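Side-chain contacts in galactose mutarotase-like protein (Clostridium acetobutylicum, PDB 3OS7), which probably binds carbohydrate and may interconvert the anomers of an aldose sugar: residues C265-D268 with T273-V276; S196-C201 with D294-C299; Y184-N189 with V275-S280. All coordinates share one frame; numbering follows the deposited sequence.

Contact 1 of 3, residues C265-D268 with T273-V276; sequences CIED and TRVV
Ile266 and Val275 face each other as a hydrogen-bonded antiparallel pair, and their backbones form the tight part of this contact: Val275 N reaches Ile266 O at 2.8 Å, Ile266 N reaches Val275 O at 2.9 Å. Their side chains, with CB atoms 4.4 Å apart, lie on the same sheet face as Asp268 and Thr273 and are covered by Phe192. Toward the turn one bond is longer, Thr273 N standing 3.3 Å from Asp268 O and above its carbonyl plane, while its mate from Asp268 N keeps 3.0 Å to Thr273 O. The opposite face carries Cys265, Glu267, Arg274 and Val276. Here Arg274, partly exposed, lies alongside Glu267 and points the same way. Arg274 NE and NH2 both donate to the single oxygen Glu267 OE2, each at 2.9 Å. That oxygen sits in the guanidinium plane, but the carboxylate is turned 64° from it. A bend at chi3 (-64°) swings the arginine head over to Glu267, while Arg274 CD passes 3.7 Å from Cys265 SG. Lys204 adds a second positive partner to Glu267 OE2, and Glu339 pairs with Arg274 NH1, so charges alternate across neighbouring strands. Such cross-strand pairs mark an antiparallel beta hairpin, here in a mutarotase-like beta fold.

Contact 2 of 3, residues S196-C201 with D294-C299; sequences SEDSNC and DKKYAC
Asp198 and Lys296 meet through one salt bridge, Lys296 NZ lying 2.9 Å from Asp198 OD2. The ammonium comes in from well above the carboxylate plane, about 70° out of it, while Asp198 OD1 stays 3.9 Å from Lys296 NZ. Two waters make up the next shell. One donates to Asp198 OD2 at 2.6 Å and accepts from the backbone Lys296 N, so the same carboxylate oxygen is tied to both ends of the lysine residue. The other accepts from Lys296 NZ and from Asp198 N, and donates to Glu197 OE2 at 3.2 Å; that second carboxylate oxygen stays 5.3 Å from Lys296 NZ and may add to the negative field round the ammonium. Further out, backbone geometry sets the stage. Asp198 begins a short 3-10 segment (198-200), and Asn200 N bonds back to Glu197 O at 3.0 Å. With chi1 at 55°, Asp198 CG stands between its own N and carbonyl carbon, and Lys296, bent at chi2 (-69°), brings its extended end across to meet it. Lys296 itself is exposed, so the bridge lies at the surface. It links the loop between strands 178-189 and 201-213 to the residues leading into strand 297-303, which pairs with strand 178-189, for instance through Ala298 and Phe188; the bond of Lys296 to Val190 continues this just beyond the strand ends.

Contact 3 of 3, residues Y184-N189 with V275-S280; sequences YHSAFN and VVYEMS
Ser186 OG and Tyr277 OH form the shortest polar bond here, at 2.7 Å, and either hydroxyl could be the donor. The strands behind them are well separated, the CA atoms of Ser186 and Tyr277 being 9.8 Å apart, so the long tyrosine side chain does most of the bridging. Tyr277 CG lies opposite its backbone N across the first torsion (chi1 -172°), which sends the ring out toward strand 178-189 and puts its hydroxyl beside the serine. Ser186 CB also lies 3.6 Å from Tyr277 OH, and Tyr184 CB comes to 4.0 Å from Tyr277 OH, adding aliphatic cover. The ring of Tyr184 leads away from Tyr277, and its own hydroxyl is bonded to Thr168.

Nearer the backbone end of the tyrosine ring, Phe188 supplies the apolar half of the contact. Its side chain crosses that of Tyr277 at about a right angle, and Phe188 CZ lies over one face of the tyrosine ring, 3.4 Å from Tyr277 CD2. The ring planes are inclined at 55° with centroids 5.2 Å apart, an oblique pair. Leu336 touches both aromatic residues, Ile52 packs on Phe188 and Pro302 on Tyr277, so residues from several parts of the fold close round the pair. The side chain of His185 points away from strand 273-279; its NE2 binds a tartrate, probably from the crystallisation liquor.

All four touching residues are buried. Strands 178-189 and 273-279, not paired with each other, are thus joined through side chains in the core of the beta-rich mutarotase-like fold. The chemistry is that of an apolar core with one polar link inside it: the bond should hold the far end of the tyrosine ring in place, and the crossing phenylalanine probably limits its turning.

Overall arrangement
Contacts 1 and 3 share strand 273-279, whose residues Val275 and Val276 belong to both; their centres lie about 11 Å apart, and Ile266 packs on Phe188 between them. Contact 2 is centred about 12 Å from contact 1 and 15 Å from contact 3. It meets contact 1 where Asp268 probably bonds to Ser196, and contact 3 where strands 178-189 and 297-303 run side by side. Along the chain the segments come in the order 184-189, 196-201, 265-268, 273-276 (overlapping 275-280), then 294-299. The contacts thus run from the core, near contact 3, to the surface at contact 2, joining distant sequence parts of one beta-rich, mutarotase-like fold.

Contact 1 of 3, residues C265-D268 with T273-V276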
loop_
_atom_site.group_PDB
_atom_site.type_symbol
_atom_site.label_atom_id
_atom_site.label_comp_id
_atom_site.label_asym_id
_atom_site.label_seq_id
_atom_site.Cartn_x
_atom_site.Cartn_y
_atom_site.Cartn_z
ATOM N N CYS A 265 -8.291 9.722 4.561
ATOM C CA CYS A 265 -9.076 10.277 3.495
ATOM C C CYS A 265 -8.460 11.535 2.953
ATOM O O CYS A 265 -7.650 12.174 3.623
ATOM C CB CYS A 265 -10.533 10.504 3.890
ATOM S SG CYS A 265 -10.838 11.877 5.010
ATOM N N ILE A 266 -8.832 11.838 1.713
ATOM C CA ILE A 266 -8.369 13.032 1.004
ATOM C C ILE A 266 -9.639 13.779 0.603
ATOM O O ILE A 266 -10.466 13.242 -0.135
ATOM C CB ILE A 266 -7.541 12.719 -0.243
ATOM C CG1 ILE A 266 -6.425 11.723 0.069
ATOM C CG2 ILE A 266 -6.996 14.026 -0.877
ATOM C CD1 ILE A 266 -5.634 11.245 -1.210
ATOM N N GLU A 267 -9.801 14.988 1.136
ATOM C CA GLU A 267 -11.005 15.801 0.960
ATOM C C GLU A 267 -10.676 16.973 0.047
ATOM O O GLU A 267 -9.698 17.687 0.274
ATOM C CB GLU A 267 -11.505 16.359 2.300
ATOM C CG GLU A 267 -12.146 15.290 3.208
ATOM C CD GLU A 267 -12.657 15.814 4.519
ATOM O OE1 GLU A 267 -12.544 17.033 4.780
ATOM O OE2 GLU A 267 -13.202 14.997 5.285
ATOM N N ASP A 268 -11.511 17.142 -0.969
ATOM C CA ASP A 268 -11.519 18.335 -1.817
ATOM C C ASP A 268 -12.886 19.006 -1.657
ATOM O O ASP A 268 -13.858 18.711 -2.368
ATOM C CB ASP A 268 -11.248 17.950 -3.268
ATOM C CG ASP A 268 -11.020 19.139 -4.148
ATOM O OD1 ASP A 268 -11.472 20.249 -3.758
ATOM O OD2 ASP A 268 -10.385 18.956 -5.218
ATOM N N THR A 273 -16.150 16.372 -2.642
ATOM C CA THR A 273 -15.798 14.961 -2.790
ATOM C C THR A 273 -14.653 14.553 -1.868
ATOM O O THR A 273 -13.676 15.270 -1.712
ATOM C CB THR A 273 -15.356 14.698 -4.254
ATOM O OG1 THR A 273 -16.342 15.232 -5.143
ATOM C CG2 THR A 273 -15.166 13.194 -4.542
ATOM N N ARG A 274 -14.775 13.341 -1.304
ATOM C CA ARG A 274 -13.774 12.753 -0.419
ATOM C C ARG A 274 -13.357 11.398 -1.001
ATOM O O ARG A 274 -14.227 10.607 -1.376
ATOM C CB ARG A 274 -14.390 12.530 0.968
ATOM C CG ARG A 274 -13.463 11.892 1.924
ATOM C CD ARG A 274 -14.114 11.572 3.236
ATOM N NE ARG A 274 -14.532 12.781 3.921
ATOM C CZ ARG A 274 -15.779 13.166 4.122
ATOM N NH1 ARG A 274 -16.785 12.445 3.673
ATOM N NH2 ARG A 274 -16.012 14.328 4.750
ATOM N N VAL A 275 -12.049 11.148 -1.076
ATOM C CA VAL A 275 -11.511 9.821 -1.379
ATOM C C VAL A 275 -11.180 9.149 -0.057
ATOM O O VAL A 275 -10.543 9.748 0.800
ATOM C CB VAL A 275 -10.255 9.879 -2.272
ATOM C CG1 VAL A 275 -9.560 8.516 -2.311
ATOM C CG2 VAL A 275 -10.652 10.350 -3.709
ATOM N N VAL A 276 -11.691 7.940 0.135
ATOM C CA VAL A 276 -11.523 7.230 1.405
ATOM C C VAL A 276 -10.674 5.973 1.221
ATOM O O VAL A 276 -10.923 5.168 0.308
ATOM C CB VAL A 276 -12.889 6.824 2.012
ATOM C CG1 VAL A 276 -12.681 6.121 3.355
ATOM C CG2 VAL A 276 -13.821 8.038 2.178
#

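Contact 2 of 3, residues S196-C201 with D294-C299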
loop_
_atom_site.group_PDB
_atom_site.type_symbol
_atom_site.label_atom_id
_atom_site.label_comp_id
_atom_site.label_asym_id
_atom_site.label_seq_id
_atom_site.Cartn_x
_atom_site.Cartn_y
_atom_site.Cartn_z
ATOM N N SER A 196 -9.585 21.302 -10.328
ATOM C CA SER A 196 -9.244 21.579 -8.954
ATOM C C SER A 196 -7.740 21.820 -8.875
ATOM O O SER A 196 -7.101 21.987 -9.912
ATOM C CB SER A 196 -9.684 20.436 -8.067
ATOM O OG SER A 196 -9.477 20.839 -6.749
ATOM N N GLU A 197 -7.170 21.865 -7.674
ATOM C CA GLU A 197 -5.762 22.192 -7.517
ATOM C C GLU A 197 -5.216 21.368 -6.361
ATOM O O GLU A 197 -5.994 21.031 -5.460
ATOM C CB GLU A 197 -5.623 23.694 -7.197
ATOM C CG GLU A 197 -4.496 24.390 -7.915
ATOM C CD GLU A 197 -4.770 24.551 -9.413
ATOM O OE1 GLU A 197 -5.610 25.402 -9.791
ATOM O OE2 GLU A 197 -4.131 23.836 -10.215
ATOM N N ASP A 198 -3.909 21.090 -6.348
ATOM C CA ASP A 198 -3.299 20.355 -5.225
ATOM C C ASP A 198 -3.562 21.026 -3.855
ATOM O O ASP A 198 -3.797 20.323 -2.852
ATOM C CB ASP A 198 -1.799 20.051 -5.445
ATOM C CG ASP A 198 -0.958 21.286 -5.741
ATOM O OD1 ASP A 198 -1.486 22.413 -5.677
ATOM O OD2 ASP A 198 0.258 21.111 -6.032
ATOM N N SER A 199 -3.605 22.364 -3.825
ATOM C CA SER A 199 -3.864 23.155 -2.609
ATOM C C SER A 199 -5.299 23.037 -2.087
ATOM O O SER A 199 -5.606 23.485 -0.990
ATOM C CB SER A 199 -3.577 24.639 -2.899
ATOM O OG SER A 199 -4.383 25.114 -3.972
ATOM N N ASN A 200 -6.203 22.484 -2.886
ATOM C CA ASN A 200 -7.568 22.277 -2.440
ATOM C C ASN A 200 -7.747 20.997 -1.626
ATOM O O ASN A 200 -8.830 20.762 -1.105
ATOM C CB ASN A 200 -8.525 22.238 -3.615
ATOM C CG ASN A 200 -8.587 23.553 -4.329
ATOM O OD1 ASN A 200 -8.083 24.540 -3.809
ATOM N ND2 ASN A 200 -9.148 23.570 -5.533
ATOM N N CYS A 201 -6.710 20.167 -1.550
ATOM C CA CYS A 201 -6.847 18.854 -0.927
ATOM C C CYS A 201 -6.325 18.827 0.502
ATOM O O CYS A 201 -5.225 19.298 0.766
ATOM C CB CYS A 201 -6.135 17.797 -1.733
ATOM S SG CYS A 201 -6.942 17.490 -3.322
ATOM N N ASP A 294 5.386 18.556 -4.469
ATOM C CA ASP A 294 5.308 19.386 -5.683
ATOM C C ASP A 294 5.064 18.557 -6.941
ATOM O O ASP A 294 5.235 19.050 -8.050
ATOM C CB ASP A 294 6.583 20.234 -5.815
ATOM C CG ASP A 294 7.827 19.397 -5.967
ATOM O OD1 ASP A 294 7.787 18.154 -5.748
ATOM O OD2 ASP A 294 8.870 19.990 -6.298
ATOM N N LYS A 295 4.629 17.305 -6.778
ATOM C CA LYS A 295 4.420 16.403 -7.917
ATOM C C LYS A 295 2.980 15.902 -8.104
ATOM O O LYS A 295 2.742 14.972 -8.870
ATOM C CB LYS A 295 5.419 15.252 -7.826
ATOM C CG LYS A 295 6.880 15.742 -7.795
ATOM C CD LYS A 295 7.864 14.585 -7.667
ATOM C CE LYS A 295 9.287 15.045 -7.421
ATOM N NZ LYS A 295 9.460 15.915 -6.194
ATOM N N LYS A 296 2.018 16.552 -7.441
ATOM C CA LYS A 296 0.588 16.285 -7.632
ATOM C C LYS A 296 0.194 14.864 -7.186
ATOM O O LYS A 296 -0.753 14.280 -7.728
ATOM C CB LYS A 296 0.126 16.490 -9.090
ATOM C CG LYS A 296 0.627 17.778 -9.787
ATOM C CD LYS A 296 0.011 18.983 -9.203
ATOM C CE LYS A 296 0.553 20.289 -9.868
ATOM N NZ LYS A 296 0.450 21.472 -8.949
ATOM N N TYR A 297 0.950 14.317 -6.237
ATOM C CA TYR A 297 0.597 13.049 -5.607
ATOM C C TYR A 297 1.144 12.962 -4.197
ATOM O O TYR A 297 2.006 13.751 -3.786
ATOM C CB TYR A 297 1.079 11.856 -6.454
ATOM C CG TYR A 297 2.514 11.419 -6.280
ATOM C CD1 TYR A 297 3.572 12.127 -6.853
ATOM C CD2 TYR A 297 2.813 10.236 -5.618
ATOM C CE1 TYR A 297 4.889 11.693 -6.699
ATOM C CE2 TYR A 297 4.092 9.789 -5.490
ATOM C CZ TYR A 297 5.143 10.514 -6.009
ATOM O OH TYR A 297 6.414 10.014 -5.854
ATOM N N ALA A 298 0.621 12.007 -3.450
ATOM C CA ALA A 298 1.157 11.690 -2.148
ATOM C C ALA A 298 0.978 10.206 -1.914
ATOM O O ALA A 298 -0.002 9.618 -2.371
ATOM C CB ALA A 298 0.485 12.516 -1.027
ATOM N N CYS A 299 1.946 9.621 -1.222
ATOM C CA CYS A 299 1.854 8.246 -0.762
ATOM C C CYS A 299 1.366 8.119 0.679
ATOM O O CYS A 299 1.860 8.780 1.604
ATOM C CB CYS A 299 3.171 7.533 -0.905
ATOM S SG CYS A 299 3.644 7.358 -2.681
HETATM O O HOH W 1 -2.559 21.438 -8.865
HETATM O O HOH W 2 1.646 18.992 -5.639
#

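Contact 3 of 3, residues Y184-N189 with V275-S280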
loop_
_atom_site.group_PDB
_atom_site.type_symbol
_atom_site.label_atom_id
_atom_site.label_comp_id
_atom_site.label_asym_id
_atom_site.label_seq_id
_atom_site.Cartn_x
_atom_site.Cartn_y
_atom_site.Cartn_z
ATOM N N TYR A 184 1.803 -1.363 2.011
ATOM C CA TYR A 184 1.639 -0.854 0.676
ATOM C C TYR A 184 2.231 0.529 0.559
ATOM O O TYR A 184 2.169 1.318 1.479
ATOM C CB TYR A 184 0.186 -0.742 0.296
ATOM C CG TYR A 184 -0.436 -2.032 -0.144
ATOM C CD1 TYR A 184 -0.962 -2.915 0.764
ATOM C CD2 TYR A 184 -0.522 -2.345 -1.498
ATOM C CE1 TYR A 184 -1.521 -4.090 0.350
ATOM C CE2 TYR A 184 -1.066 -3.501 -1.922
ATOM C CZ TYR A 184 -1.601 -4.373 -1.008
ATOM O OH TYR A 184 -2.176 -5.554 -1.449
ATOM N N HIS A 185 2.770 0.826 -0.620
ATOM C CA HIS A 185 3.321 2.154 -0.895
ATOM C C HIS A 185 2.335 2.978 -1.735
ATOM O O HIS A 185 2.714 3.649 -2.694
ATOM C CB HIS A 185 4.634 1.960 -1.608
ATOM C CG HIS A 185 5.578 3.104 -1.486
ATOM N ND1 HIS A 185 5.313 4.340 -2.029
ATOM C CD2 HIS A 185 6.815 3.187 -0.940
ATOM C CE1 HIS A 185 6.341 5.149 -1.806
ATOM N NE2 HIS A 185 7.264 4.472 -1.143
ATOM N N SER A 186 1.076 2.966 -1.323
ATOM C CA SER A 186 -0.027 3.441 -2.153
ATOM C C SER A 186 0.097 4.919 -2.574
ATOM O O SER A 186 0.287 5.803 -1.733
ATOM C CB SER A 186 -1.327 3.219 -1.379
ATOM O OG SER A 186 -1.348 1.897 -0.858
ATOM N N ALA A 187 -0.040 5.160 -3.877
ATOM C CA ALA A 187 0.207 6.470 -4.500
ATOM C C ALA A 187 -1.086 7.110 -4.997
ATOM O O ALA A 187 -1.741 6.575 -5.904
ATOM C CB ALA A 187 1.207 6.318 -5.660
ATOM N N PHE A 188 -1.446 8.237 -4.386
ATOM C CA PHE A 188 -2.702 8.927 -4.637
ATOM C C PHE A 188 -2.542 10.221 -5.415
ATOM O O PHE A 188 -1.667 11.016 -5.114
ATOM C CB PHE A 188 -3.380 9.252 -3.302
ATOM C CG PHE A 188 -3.868 8.027 -2.587
ATOM C CD1 PHE A 188 -5.105 7.500 -2.880
ATOM C CD2 PHE A 188 -3.077 7.382 -1.662
ATOM C CE1 PHE A 188 -5.543 6.341 -2.247
ATOM C CE2 PHE A 188 -3.511 6.241 -1.045
ATOM C CZ PHE A 188 -4.752 5.731 -1.349
ATOM N N ASN A 189 -3.457 10.439 -6.348
ATOM C CA ASN A 189 -3.531 11.694 -7.073
ATOM C C ASN A 189 -3.987 12.807 -6.114
ATOM O O ASN A 189 -5.004 12.675 -5.458
ATOM C CB ASN A 189 -4.521 11.584 -8.234
ATOM C CG ASN A 189 -4.010 10.732 -9.366
ATOM O OD1 ASN A 189 -2.840 10.834 -9.771
ATOM N ND2 ASN A 189 -4.887 9.899 -9.911
ATOM N N VAL A 275 -12.049 11.148 -1.076
ATOM C CA VAL A 275 -11.511 9.821 -1.379
ATOM C C VAL A 275 -11.180 9.149 -0.057
ATOM O O VAL A 275 -10.543 9.748 0.800
ATOM C CB VAL A 275 -10.255 9.879 -2.272
ATOM C CG1 VAL A 275 -9.560 8.516 -2.311
ATOM C CG2 VAL A 275 -10.652 10.350 -3.709
ATOM N N VAL A 276 -11.691 7.940 0.135
ATOM C CA VAL A 276 -11.523 7.230 1.405
ATOM C C VAL A 276 -10.674 5.973 1.221
ATOM O O VAL A 276 -10.923 5.168 0.308
ATOM C CB VAL A 276 -12.889 6.824 2.012
ATOM C CG1 VAL A 276 -12.681 6.121 3.355
ATOM C CG2 VAL A 276 -13.821 8.038 2.178
ATOM N N TYR A 277 -9.702 5.801 2.106
ATOM C CA TYR A 277 -8.812 4.647 2.132
ATOM C C TYR A 277 -8.948 4.011 3.514
ATOM O O TYR A 277 -8.284 4.405 4.474
ATOM C CB TYR A 277 -7.375 5.112 1.882
ATOM C CG TYR A 277 -6.301 4.057 1.678
ATOM C CD1 TYR A 277 -6.593 2.740 1.348
ATOM C CD2 TYR A 277 -4.939 4.415 1.775
ATOM C CE1 TYR A 277 -5.567 1.828 1.096
ATOM C CE2 TYR A 277 -3.940 3.496 1.554
ATOM C CZ TYR A 277 -4.248 2.213 1.227
ATOM O OH TYR A 277 -3.228 1.299 0.973
ATOM N N GLU A 278 -9.848 3.043 3.612
ATOM C CA GLU A 278 -10.155 2.361 4.870
ATOM C C GLU A 278 -9.263 1.128 5.022
ATOM O O GLU A 278 -9.081 0.347 4.095
ATOM C CB GLU A 278 -11.639 1.985 4.894
ATOM C CG GLU A 278 -12.132 1.414 6.194
ATOM C CD GLU A 278 -13.675 1.327 6.289
ATOM O OE1 GLU A 278 -14.411 1.653 5.321
ATOM O OE2 GLU A 278 -14.136 0.939 7.384
HETATM N N MSE A 279 -8.707 0.967 6.203
HETATM C CA MSE A 279 -7.746 -0.090 6.477
HETATM C C MSE A 279 -8.227 -0.935 7.640
HETATM O O MSE A 279 -8.684 -0.398 8.651
HETATM C CB MSE A 279 -6.403 0.522 6.859
HETATM C CG MSE A 279 -5.878 1.505 5.897
HETATM SE SE MSE A 279 -4.551 2.696 6.665
HETATM C CE MSE A 279 -4.574 3.884 5.182
ATOM N N SER A 280 -8.067 -2.245 7.518
ATOM C CA SER A 280 -8.413 -3.162 8.619
ATOM C C SER A 280 -7.410 -3.035 9.768
ATOM O O SER A 280 -6.301 -2.479 9.609
ATOM C CB SER A 280 -8.491 -4.608 8.123
ATOM O OG SER A 280 -7.203 -5.132 7.819
#